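Local structure of lipocalin (Argas monolakensis, 3BRN) at residues K31-G36 with T134-V139; A73-T76 with K81-V84. The protein binds the biogenic amine serotonin inside its lipocalin beta barrel and, like related tick proteins, probably serves as an amine-binding protein. All coordinates share one frame; numbering follows the deposited sequence.

Contact 1. Residues K31-G36 with T134-V139; sequences KTTKPG and TKFAQV
Lys31 and Phe136 carry this contact, in which the end of strand 26-32 receives an aromatic ring from helix 131-140. Along the Lys31 side chain, CB comes first and lies 3.8 Å from Phe136 CZ, the closest approach between the segments. CG continues anti to the carbonyl carbon (chi1 -56°), and from there the chain runs extended, so that CD passes Phe136 CE2 at 3.9 Å. The lysine methylenes thus slant across the CE2 corner of the ring. Past them, NZ forms a salt bridge with Asp133, one residue before Thr134 in the same helix. With CG anti to the backbone N (chi1 176°), the Phe136 ring projects from the helix toward the strand end, and its CZ also comes within 4.3 Å of Thr33 CG2. Leu117 of strand 115-120 touches both Phe136 and Lys31. Where the strand ends, Lys34 N donates to Thr32 OG1 (3.0 Å, 167°) in an ST turn, while Thr33 OG1 is hydrogen-bonded to Tyr115 N. A helix late in the chain, packed outside the barrel, is a lipocalin feature. With no hydrogen bond between the segments, the chemistry implies mainly apolar contacts of one ring with the strand end and first loop residue, the lysine's charge paired beyond them.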
ATOM      1  N   LYS A  31       1.060   4.882   7.025  1.00 32.54           N
ATOM      2  CA  LYS A  31       0.878   4.559   8.450  1.00 32.27           C
ATOM      3  C   LYS A  31       0.663   3.064   8.574  1.00 33.52           C
ATOM      4  O   LYS A  31      -0.011   2.484   7.736  1.00 29.57           O
ATOM      5  CB  LYS A  31      -0.359   5.267   9.025  1.00 34.17           C
ATOM      6  CG  LYS A  31      -0.385   6.787   8.867  1.00 37.03           C
ATOM      7  CD  LYS A  31      -1.603   7.382   9.549  1.00 39.24           C
ATOM      8  CE  LYS A  31      -1.678   8.894   9.347  1.00 44.39           C
ATOM      9  NZ  LYS A  31      -3.068   9.387   9.519  1.00 45.83           N
ATOM     10  N   THR A  32       1.058   2.494   9.715  1.00 31.17           N
ATOM     11  CA  THR A  32       0.797   1.077   9.992  1.00 35.67           C
ATOM     12  C   THR A  32       0.628   0.851  11.496  1.00 33.93           C
ATOM     13  O   THR A  32       1.098   1.656  12.306  1.00 32.01           O
ATOM     14  CB  THR A  32       1.923   0.158   9.404  1.00 31.12           C
ATOM     15  OG1 THR A  32       1.657  -1.212   9.726  1.00 34.29           O
ATOM     16  CG2 THR A  32       3.303   0.535   9.956  1.00 32.33           C
ATOM     17  N   THR A  33      -0.134  -0.179  11.868  1.00 34.97           N
ATOM     18  CA  THR A  33      -0.210  -0.591  13.269  1.00 30.51           C
ATOM     19  C   THR A  33       0.885  -1.604  13.606  1.00 36.45           C
ATOM     20  O   THR A  33       0.932  -2.120  14.718  1.00 34.70           O
ATOM     21  CB  THR A  33      -1.597  -1.185  13.635  1.00 32.73           C
ATOM     22  OG1 THR A  33      -1.868  -2.316  12.796  1.00 30.88           O
ATOM     23  CG2 THR A  33      -2.708  -0.115  13.442  1.00 28.54           C
ATOM     24  N   LYS A  34       1.713  -1.964  12.628  1.00 34.24           N
ATOM     25  CA  LYS A  34       2.840  -2.840  12.938  1.00 35.95           C
ATOM     26  C   LYS A  34       4.088  -1.984  13.202  1.00 41.72           C
ATOM     27  O   LYS A  34       4.456  -1.153  12.365  1.00 38.35           O
ATOM     28  CB  LYS A  34       3.105  -3.808  11.776  1.00 38.25           C
ATOM     29  CG  LYS A  34       4.418  -4.585  11.879  1.00 33.30           C
ATOM     30  CD  LYS A  34       4.532  -5.613  10.762  1.00 37.05           C
ATOM     31  CE  LYS A  34       5.977  -6.067  10.553  1.00 54.57           C
ATOM     32  NZ  LYS A  34       6.108  -6.971   9.363  1.00 61.67           N
ATOM     33  N   PRO A  35       4.754  -2.204  14.347  1.00 39.34           N
ATOM     34  CA  PRO A  35       5.977  -1.474  14.669  1.00 44.53           C
ATOM     35  C   PRO A  35       7.210  -2.073  13.984  1.00 44.78           C
ATOM     36  O   PRO A  35       7.173  -3.216  13.516  1.00 47.60           O
ATOM     37  CB  PRO A  35       6.082  -1.643  16.189  1.00 48.08           C
ATOM     38  CG  PRO A  35       5.483  -2.990  16.436  1.00 47.17           C
ATOM     39  CD  PRO A  35       4.388  -3.160  15.406  1.00 46.27           C
ATOM     40  N   GLY A  36       8.236  -1.245  13.799  1.00 51.74           N
ATOM     41  CA  GLY A  36       9.520  -1.705  13.284  1.00 46.08           C
ATOM     42  C   GLY A  36       9.639  -1.796  11.775  1.00 49.44           C
ATOM     43  O   GLY A  36      10.587  -2.395  11.264  1.00 47.66           O
ATOM     44  N   THR A 134     -10.245   8.286   7.250  1.00 35.65           N
ATOM     45  CA  THR A 134     -11.415   7.881   8.008  1.00 30.60           C
ATOM     46  C   THR A 134     -11.482   6.365   8.194  1.00 34.18           C
ATOM     47  O   THR A 134     -11.931   5.883   9.233  1.00 33.48           O
ATOM     48  CB  THR A 134     -12.723   8.373   7.346  1.00 33.51           C
ATOM     49  OG1 THR A 134     -12.677   9.798   7.188  1.00 38.05           O
ATOM     50  CG2 THR A 134     -13.922   7.998   8.193  1.00 33.65           C
ATOM     51  N   LYS A 135     -11.141   5.615   7.152  1.00 29.53           N
ATOM     52  CA  LYS A 135     -11.265   4.159   7.205  1.00 30.07           C
ATOM     53  C   LYS A 135     -10.155   3.589   8.075  1.00 28.73           C
ATOM     54  O   LYS A 135     -10.372   2.663   8.867  1.00 29.01           O
ATOM     55  CB  LYS A 135     -11.210   3.564   5.794  1.00 27.49           C
ATOM     56  CG  LYS A 135     -11.153   2.041   5.743  1.00 34.69           C
ATOM     57  CD  LYS A 135     -12.503   1.417   6.077  1.00 31.29           C
ATOM     58  CE  LYS A 135     -12.385  -0.111   6.122  1.00 32.53           C
ATOM     59  NZ  LYS A 135     -13.753  -0.708   6.298  1.00 28.86           N
ATOM     60  N   PHE A 136      -8.950   4.115   7.890  1.00 27.99           N
ATOM     61  CA  PHE A 136      -7.806   3.628   8.657  1.00 28.47           C
ATOM     62  C   PHE A 136      -8.034   3.866  10.154  1.00 28.00           C
ATOM     63  O   PHE A 136      -7.819   2.960  10.982  1.00 31.35           O
ATOM     64  CB  PHE A 136      -6.499   4.280   8.153  1.00 29.65           C
ATOM     65  CG  PHE A 136      -5.282   3.896   8.959  1.00 31.89           C
ATOM     66  CD1 PHE A 136      -4.711   2.640   8.807  1.00 31.60           C
ATOM     67  CD2 PHE A 136      -4.793   4.737   9.947  1.00 32.00           C
ATOM     68  CE1 PHE A 136      -3.619   2.240   9.584  1.00 30.54           C
ATOM     69  CE2 PHE A 136      -3.705   4.346  10.739  1.00 36.44           C
ATOM     70  CZ  PHE A 136      -3.123   3.087  10.541  1.00 28.30           C
ATOM     71  N   ALA A 137      -8.564   5.034  10.491  1.00 36.24           N
ATOM     72  CA  ALA A 137      -8.938   5.335  11.884  1.00 37.86           C
ATOM     73  C   ALA A 137      -9.962   4.353  12.416  1.00 40.09           C
ATOM     74  O   ALA A 137      -9.842   3.884  13.548  1.00 40.43           O
ATOM     75  CB  ALA A 137      -9.455   6.775  12.028  1.00 38.14           C
ATOM     76  N   GLN A 138     -10.964   4.016  11.604  1.00 41.17           N
ATOM     77  CA  GLN A 138     -11.954   3.032  12.041  1.00 37.60           C
ATOM     78  C   GLN A 138     -11.345   1.690  12.395  1.00 36.29           C
ATOM     79  O   GLN A 138     -11.685   1.117  13.422  1.00 39.92           O
ATOM     80  CB  GLN A 138     -13.074   2.845  11.013  1.00 36.16           C
ATOM     81  CG  GLN A 138     -14.297   3.672  11.309  1.00 47.01           C
ATOM     82  CD  GLN A 138     -15.373   3.539  10.247  1.00 61.31           C
ATOM     83  OE1 GLN A 138     -15.490   2.348   9.665  1.00 65.72           O
ATOM     84  NE2 GLN A 138     -16.050   4.514   9.909  1.00 42.68           N
ATOM     85  N   VAL A 139     -10.607   1.098  11.462  1.00 36.60           N
ATOM     86  CA  VAL A 139     -10.066  -0.236  11.686  1.00 34.55           C
ATOM     87  C   VAL A 139      -8.925  -0.283  12.693  1.00 37.17           C
ATOM     88  O   VAL A 139      -8.739  -1.282  13.377  1.00 44.84           O
ATOM     89  CB  VAL A 139      -9.672  -0.956  10.372  1.00 35.49           C
ATOM     90  CG1 VAL A 139     -10.896  -1.120   9.493  1.00 31.26           C
ATOM     91  CG2 VAL A 139      -8.532  -0.196   9.611  1.00 35.84           C
TER

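Contact 2. Residues A73-T76 with K81-V84; sequences ATVT and KIEV. With SRO (serotonin), chain C.
Val75 and Val84 face each other as a non-hydrogen-bonded pair in the antiparallel beta hairpin of strands 67-78 and 81-85, part of the lipocalin barrel wall; the N-to-C directions of the two short strand segments differ by 155°. On the second strand, Lys81 carries its amine off toward the neighbouring strand, where NZ is hydrogen-bonded to Thr96 OG1. Ile82 follows on the inner side: its CG2, anti to the backbone N, presses on Val75 CG2 at 3.2 Å, tighter than an ordinary carbon contact, and also reaches serotonin CH2 at 3.7 Å. One methyl therefore touches both strand neighbour and ligand. Glu83 supplies the backbone link, a hydrogen-bonded pair with Thr76: Glu83 N donates to Thr76 O (2.9 Å, 168°), and Thr76 N returns a bond of 2.9 Å to Glu83 O, lying in that carbonyl's plane. Glu83 OE1 is hydrogen-bonded to Thr94 OG1 on the next strand, and Thr76 OG1 to Ser55 OG; these two side chains share the face turned from the ligand. Val84 comes back to the ligand side, and its CA makes a CA-H...O contact with Thr74 O at 3.3 Å. Ile82 and Val84 belong to the serotonin pocket, which they line with carbon. Placed anti to the carbonyl carbon, Val84 CG2 lies 3.8 Å from serotonin CH2.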
ATOM      1  N   ALA A  73       9.469  -8.673  -6.503  1.00 40.71           N
ATOM      2  CA  ALA A  73       8.755  -9.841  -6.043  1.00 33.71           C
ATOM      3  C   ALA A  73       7.554 -10.056  -6.965  1.00 34.71           C
ATOM      4  O   ALA A  73       7.383  -9.343  -7.959  1.00 39.57           O
ATOM      5  CB  ALA A  73       8.301  -9.652  -4.609  1.00 40.13           C
ATOM      6  N   THR A  74       6.793 -11.099  -6.685  1.00 34.21           N
ATOM      7  CA  THR A  74       5.617 -11.414  -7.472  1.00 38.20           C
ATOM      8  C   THR A  74       4.374 -11.061  -6.670  1.00 39.19           C
ATOM      9  O   THR A  74       4.361 -11.191  -5.449  1.00 38.22           O
ATOM     10  CB  THR A  74       5.590 -12.900  -7.811  1.00 39.93           C
ATOM     11  OG1 THR A  74       6.767 -13.217  -8.556  1.00 39.22           O
ATOM     12  CG2 THR A  74       4.321 -13.278  -8.644  1.00 31.14           C
ATOM     13  N   VAL A  75       3.361 -10.551  -7.362  1.00 39.25           N
ATOM     14  CA  VAL A  75       2.065 -10.264  -6.763  1.00 36.69           C
ATOM     15  C   VAL A  75       0.973 -10.887  -7.646  1.00 37.66           C
ATOM     16  O   VAL A  75       1.026 -10.783  -8.872  1.00 40.26           O
ATOM     17  CB  VAL A  75       1.845  -8.741  -6.658  1.00 39.85           C
ATOM     18  CG1 VAL A  75       1.709  -8.129  -8.058  1.00 27.47           C
ATOM     19  CG2 VAL A  75       0.625  -8.421  -5.766  1.00 34.45           C
ATOM     20  N   THR A  76       0.056 -11.618  -7.020  1.00 34.63           N
ATOM     21  CA  THR A  76      -1.085 -12.226  -7.701  1.00 39.48           C
ATOM     22  C   THR A  76      -2.357 -11.694  -7.062  1.00 40.66           C
ATOM     23  O   THR A  76      -2.443 -11.585  -5.838  1.00 40.78           O
ATOM     24  CB  THR A  76      -1.082 -13.764  -7.533  1.00 40.44           C
ATOM     25  OG1 THR A  76       0.241 -14.262  -7.780  1.00 41.94           O
ATOM     26  CG2 THR A  76      -2.060 -14.420  -8.521  1.00 37.30           C
ATOM     27  N   LYS A  81      -7.874  -9.917  -2.521  1.00 35.13           N
ATOM     28  CA  LYS A  81      -6.580 -10.408  -2.040  1.00 39.68           C
ATOM     29  C   LYS A  81      -5.392 -10.013  -2.917  1.00 36.14           C
ATOM     30  O   LYS A  81      -5.397 -10.229  -4.129  1.00 37.80           O
ATOM     31  CB  LYS A  81      -6.594 -11.930  -1.886  1.00 42.09           C
ATOM     32  CG  LYS A  81      -7.680 -12.457  -0.976  1.00 44.41           C
ATOM     33  CD  LYS A  81      -7.536 -11.903   0.424  1.00 45.56           C
ATOM     34  CE  LYS A  81      -8.768 -12.278   1.255  1.00 51.43           C
ATOM     35  NZ  LYS A  81      -8.510 -12.062   2.704  1.00 45.44           N
ATOM     36  N   ILE A  82      -4.381  -9.425  -2.283  1.00 33.70           N
ATOM     37  CA  ILE A  82      -3.079  -9.183  -2.908  1.00 42.82           C
ATOM     38  C   ILE A  82      -2.100 -10.167  -2.283  1.00 43.85           C
ATOM     39  O   ILE A  82      -1.842 -10.119  -1.077  1.00 42.66           O
ATOM     40  CB  ILE A  82      -2.568  -7.742  -2.647  1.00 42.56           C
ATOM     41  CG1 ILE A  82      -3.503  -6.714  -3.299  1.00 32.43           C
ATOM     42  CG2 ILE A  82      -1.124  -7.554  -3.179  1.00 36.68           C
ATOM     43  CD1 ILE A  82      -3.225  -5.277  -2.859  1.00 40.87           C
ATOM     44  N   GLU A  83      -1.703 -11.164  -3.066  1.00 39.83           N
ATOM     45  CA  GLU A  83      -0.837 -12.229  -2.567  1.00 42.52           C
ATOM     46  C   GLU A  83       0.582 -12.033  -3.060  1.00 40.29           C
ATOM     47  O   GLU A  83       0.829 -12.016  -4.264  1.00 35.49           O
ATOM     48  CB  GLU A  83      -1.357 -13.595  -3.016  1.00 47.25           C
ATOM     49  CG  GLU A  83      -0.480 -14.752  -2.555  1.00 57.39           C
ATOM     50  CD  GLU A  83      -0.501 -14.940  -1.047  1.00 59.53           C
ATOM     51  OE1 GLU A  83      -1.575 -14.753  -0.443  1.00 70.20           O
ATOM     52  OE2 GLU A  83       0.546 -15.308  -0.475  1.00 66.17           O
ATOM     53  N   VAL A  84       1.509 -11.835  -2.126  1.00 39.48           N
ATOM     54  CA  VAL A  84       2.876 -11.517  -2.473  1.00 37.83           C
ATOM     55  C   VAL A  84       3.792 -12.704  -2.165  1.00 42.56           C
ATOM     56  O   VAL A  84       3.589 -13.408  -1.167  1.00 37.98           O
ATOM     57  CB  VAL A  84       3.388 -10.250  -1.737  1.00 44.78           C
ATOM     58  CG1 VAL A  84       4.895 -10.133  -1.872  1.00 43.70           C
ATOM     59  CG2 VAL A  84       2.715  -9.011  -2.290  1.00 38.99           C
TER
HETATM   60  OH  SRO C 158       2.002  -4.628  -5.489  1.00 30.72           O
HETATM   61  CZ3 SRO C 158       1.579  -4.456  -4.193  1.00 20.96           C
HETATM   62  CH2 SRO C 158       1.876  -5.468  -3.283  1.00 22.30           C
HETATM   63  CZ2 SRO C 158       1.582  -5.303  -1.927  1.00 29.99           C
HETATM   64  CE2 SRO C 158       0.928  -4.136  -1.561  1.00 20.32           C
HETATM   65  NE1 SRO C 158       0.435  -3.653  -0.393  1.00 19.00           N
HETATM   66  CD1 SRO C 158      -0.098  -2.426  -0.605  1.00 18.43           C
HETATM   67  CG  SRO C 158       0.022  -2.117  -1.961  1.00 20.61           C
HETATM   68  CD2 SRO C 158       0.651  -3.210  -2.553  1.00 25.20           C
HETATM   69  CE3 SRO C 158       0.968  -3.375  -3.812  1.00 28.32           C
HETATM   70  CB  SRO C 158      -0.481  -0.864  -2.634  1.00 25.24           C
HETATM   71  CA  SRO C 158      -1.630  -1.200  -3.604  1.00 24.56           C
HETATM   72  NZ  SRO C 158      -1.974   0.010  -4.358  1.00 24.95           N

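Both contacts reach the same curled antiparallel sheet, yet they do not touch: their centres are 21 Å apart and their nearest atoms about 12 Å. Both segments of contact 2 fall in the chain between the two of contact 1, since 73-76 and 81-84 come after 31-36 and before 134-139. Contact 2 joins adjacent strands of a hairpin, whereas contact 1 spans 98 residues to bring helix 131-140 against strand 26-32. They differ in their distance from the ligand: Ile82 and Val84 touch serotonin directly, while the Thr32 side chain lies about 10 Å from it. Contact 2 thus helps build the pocket wall, and contact 1 packs a helix against the barrel away from the amine.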